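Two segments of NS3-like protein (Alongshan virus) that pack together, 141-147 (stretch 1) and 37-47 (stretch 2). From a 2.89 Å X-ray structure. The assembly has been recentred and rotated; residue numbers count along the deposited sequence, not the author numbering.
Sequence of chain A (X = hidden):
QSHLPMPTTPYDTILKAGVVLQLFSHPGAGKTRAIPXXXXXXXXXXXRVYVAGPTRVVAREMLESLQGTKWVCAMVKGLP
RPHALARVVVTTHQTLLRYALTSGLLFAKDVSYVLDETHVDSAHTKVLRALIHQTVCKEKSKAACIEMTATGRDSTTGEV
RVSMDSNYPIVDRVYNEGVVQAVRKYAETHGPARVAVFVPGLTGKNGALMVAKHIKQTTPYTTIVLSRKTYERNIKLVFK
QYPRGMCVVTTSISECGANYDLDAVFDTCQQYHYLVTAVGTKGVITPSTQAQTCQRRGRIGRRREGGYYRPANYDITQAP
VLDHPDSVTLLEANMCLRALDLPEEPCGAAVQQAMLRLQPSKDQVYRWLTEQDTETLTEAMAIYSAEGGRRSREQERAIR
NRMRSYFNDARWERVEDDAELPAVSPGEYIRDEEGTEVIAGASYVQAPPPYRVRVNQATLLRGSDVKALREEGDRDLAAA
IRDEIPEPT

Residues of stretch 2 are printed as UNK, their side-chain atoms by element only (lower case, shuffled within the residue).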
# COMPACT_ATOMS: atom_id res chain seq x y z
N SER A 141 2.65 21.65 20.65
CA SER A 141 2.55 21.54 19.20
C SER A 141 1.73 22.68 18.62
O SER A 141 0.75 23.13 19.22
CB SER A 141 1.90 20.22 18.79
OG SER A 141 1.40 20.34 17.47
N LYS A 142 2.11 23.12 17.43
CA LYS A 142 1.37 24.10 16.66
C LYS A 142 1.23 23.63 15.22
O LYS A 142 1.53 24.33 14.26
CB LYS A 142 2.04 25.47 16.75
CG LYS A 142 1.71 26.19 18.05
CD LYS A 142 2.76 27.22 18.43
CE LYS A 142 2.91 27.31 19.94
NZ LYS A 142 4.28 27.74 20.32
N ALA A 143 0.74 22.40 15.08
CA ALA A 143 0.53 21.78 13.77
C ALA A 143 -0.51 20.69 13.93
O ALA A 143 -0.78 20.22 15.04
CB ALA A 143 1.84 21.21 13.21
N ALA A 144 -1.11 20.29 12.81
CA ALA A 144 -2.12 19.25 12.79
C ALA A 144 -1.80 18.26 11.67
O ALA A 144 -0.95 18.51 10.82
CB ALA A 144 -3.52 19.85 12.58
N CYS A 145 -2.51 17.12 11.70
CA CYS A 145 -2.45 16.12 10.63
C CYS A 145 -3.85 15.92 10.07
O CYS A 145 -4.85 16.06 10.78
CB CYS A 145 -1.88 14.79 11.15
SG CYS A 145 -1.87 13.41 9.96
N ILE A 146 -3.92 15.57 8.79
CA ILE A 146 -5.16 15.19 8.15
C ILE A 146 -4.95 13.82 7.51
O ILE A 146 -4.22 13.70 6.52
CB ILE A 146 -5.63 16.22 7.12
CG1 ILE A 146 -5.98 17.53 7.82
CG2 ILE A 146 -6.83 15.70 6.34
CD1 ILE A 146 -6.43 18.63 6.90
N GLU A 147 -5.59 12.81 8.08
CA GLU A 147 -5.60 11.47 7.51
C GLU A 147 -6.83 11.29 6.62
O GLU A 147 -7.93 11.73 6.98
CB GLU A 147 -5.64 10.41 8.61
CG GLU A 147 -4.32 9.94 9.12
CD GLU A 147 -4.47 8.76 10.04
OE1 GLU A 147 -5.45 8.00 9.89
OE2 GLU A 147 -3.63 8.60 10.94
N UNK A 37 -7.61 23.05 -0.41
CA UNK A 37 -8.25 23.82 0.65
C UNK A 37 -7.74 23.42 2.02
O UNK A 37 -7.69 24.25 2.93
c UNK A 37 -10.66 26.03 0.57
c UNK A 37 -10.47 24.76 -0.23
o UNK A 37 -9.94 26.24 1.56
o UNK A 37 -11.55 26.83 0.20
c UNK A 37 -9.77 23.67 0.57
N UNK A 38 -7.36 22.15 2.20
CA UNK A 38 -6.86 21.72 3.50
C UNK A 38 -5.46 22.26 3.77
O UNK A 38 -5.13 22.56 4.92
c UNK A 38 -8.27 19.61 3.87
o UNK A 38 -12.08 18.07 4.58
c UNK A 38 -6.88 20.19 3.61
c UNK A 38 -10.82 18.58 4.34
c UNK A 38 -10.22 19.38 5.28
c UNK A 38 -10.16 18.27 3.16
c UNK A 38 -8.89 18.79 2.93
c UNK A 38 -8.96 19.90 5.04
N UNK A 39 -4.64 22.43 2.73
CA UNK A 39 -3.28 22.93 2.94
C UNK A 39 -3.31 24.39 3.37
O UNK A 39 -2.52 24.82 4.22
c UNK A 39 -2.82 23.68 0.57
c UNK A 39 -2.41 21.29 1.23
c UNK A 39 -2.40 22.74 1.69
N UNK A 40 -4.20 25.19 2.77
CA UNK A 40 -4.25 26.61 3.10
C UNK A 40 -4.90 26.83 4.46
O UNK A 40 -4.58 27.80 5.16
n UNK A 40 -8.22 30.50 3.38
c UNK A 40 -5.01 27.38 2.03
c UNK A 40 -7.26 27.86 1.02
c UNK A 40 -6.42 26.86 1.79
n UNK A 40 -7.41 29.13 1.71
n UNK A 40 -8.78 28.27 3.36
c UNK A 40 -8.14 29.30 2.81
N UNK A 41 -5.82 25.95 4.85
CA UNK A 41 -6.39 26.03 6.19
C UNK A 41 -5.37 25.63 7.25
O UNK A 41 -5.50 26.05 8.41
c UNK A 41 -8.87 25.79 5.64
o UNK A 41 -9.92 23.66 5.90
c UNK A 41 -7.65 25.17 6.29
c UNK A 41 -10.02 24.81 5.49
n UNK A 41 -11.12 25.26 4.90
N UNK A 42 -4.37 24.82 6.89
CA UNK A 42 -3.28 24.49 7.80
C UNK A 42 -2.15 25.51 7.77
O UNK A 42 -1.28 25.47 8.65
c UNK A 42 -2.87 20.58 7.42
c UNK A 42 -2.71 23.10 7.48
c UNK A 42 -3.97 21.84 9.29
c UNK A 42 -3.58 21.88 7.82
N UNK A 43 -2.14 26.43 6.80
CA UNK A 43 -1.18 27.54 6.81
C UNK A 43 -1.64 28.62 7.78
O UNK A 43 -1.05 29.69 7.88
se UNK A 43 1.45 26.52 5.06
c UNK A 43 -0.31 27.12 4.45
c UNK A 43 -1.01 28.10 5.39
c UNK A 43 2.46 28.16 4.78
N UNK A 44 -2.72 28.31 8.51
CA UNK A 44 -3.18 29.19 9.57
C UNK A 44 -2.12 29.36 10.65
O UNK A 44 -1.76 30.48 11.03
c UNK A 44 -4.84 29.39 11.46
o UNK A 44 -5.54 28.72 9.25
c UNK A 44 -4.47 28.63 10.19
N UNK A 45 -1.60 28.23 11.16
CA UNK A 45 -0.75 28.21 12.35
C UNK A 45 0.63 27.62 12.13
O UNK A 45 1.50 27.81 12.98
c UNK A 45 -4.82 23.82 12.43
c UNK A 45 -1.44 27.42 13.48
c UNK A 45 -2.07 26.12 13.01
c UNK A 45 -1.44 25.07 12.42
c UNK A 45 -3.59 24.48 12.52
c UNK A 45 -5.83 25.75 13.49
c UNK A 45 -4.60 26.41 13.58
c UNK A 45 -5.92 24.47 12.92
c UNK A 45 -3.46 25.76 13.09
n UNK A 45 -2.35 24.08 12.12
N UNK A 46 0.86 26.90 11.04
CA UNK A 46 2.14 26.24 10.80
C UNK A 46 2.80 26.82 9.55
O UNK A 46 2.16 27.48 8.73
c UNK A 46 1.95 24.72 10.66
o UNK A 46 1.50 24.38 9.36
N UNK A 47 4.10 26.54 9.41
CA UNK A 47 4.94 27.18 8.40
C UNK A 47 5.23 26.31 7.19
O UNK A 47 5.51 26.85 6.11
c UNK A 47 6.14 28.53 10.19
o UNK A 47 5.18 29.29 10.28
n UNK A 47 7.11 28.47 11.10
c UNK A 47 6.29 27.59 9.01

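Position 37 carries three carbons in a row, the third bearing two oxygens: a carboxylate, out of reach of stretch 1. This is E37, whose charge suits a place away from the apolar contact.

At position 38 one carbon leads to a ring of six carbons bearing an oxygen, and a ring carbon meets the end of I146. The residue is Y38. Its CB points toward stretch 1, and CD1 of the ring lies 3.4 Å from I146 CD1, a tight apolar contact made obliquely to the ring. The ring's carbons give the isoleucine tip an apolar neighbour, while the hydroxyl sits at the far end of the ring.

Position 39 has one carbon carrying two more, a compact branched group directed away from stretch 1 but buried: V39, whose apolar side chain suits burial on that side of the helix.

Position 40 shows three carbons, a nitrogen, and a carbon with two further nitrogens, out of reach of stretch 1. This guanidinium identifies R40; its NH1 stands 3.0 Å from E37 OE1, a salt bridge and hydrogen bond along the exposed part of the helix.

Position 41 has three carbons, the third holding one oxygen and one nitrogen, and touches nothing on stretch 1. The amide Q41 is exposed, as its polarity allows.

Position 42 has four carbons forked at the second, and its two branch ends meet A144 and I146. This is L42. Buried and pointing toward stretch 1, it sets CD2 3.9 Å from A144 CB and CD1 4.1 Å from I146 CD1, its fork reaching two apolar neighbours.

Position 43 is an unbranched chain of two carbons, selenium and a carbon, beyond reach of stretch 1: M43, present as selenomethionine, partly exposed and without a role in this contact.

Position 44 has one carbon carrying an oxygen and a carbon, out of reach of stretch 1. T44 directs OG1 to Q41 O at 2.8 Å, a hydrogen bond that ties the loop back to the helix.

At position 45 a carbon leads to fused five- and six-membered rings holding eight carbons and one nitrogen, which lie by K142, A143 and A144: W45. Its CD1 is 3.6 Å from K142 O and its CZ2 is 4.2 Å from A144 CB, so the long indole spans several residues.

Position 46 has one carbon and one oxygen, its CB lying by K142 and A143. S46 brings that CB to 3.6 Å from K142 O, where the chains come close (A143 CA to S46 CA 5.6 Å); its hydroxyl has a partner elsewhere in the structure.

Position 47, two carbons with an oxygen and a nitrogen on the second, is N47, exposed and out of contact with stretch 1, its polar amide bonded elsewhere in the structure.

The contact works by apolar packing, with no hydrogen bonds across it. Y38 and L42, one helical turn apart, meet I146, while L42 and W45 both pack against the methyl of A144. Alternation in stretch 1 turns A144 and I146 toward the helix and C145 away.

Stretch 2 (37-47) EYVRQLMTWSN
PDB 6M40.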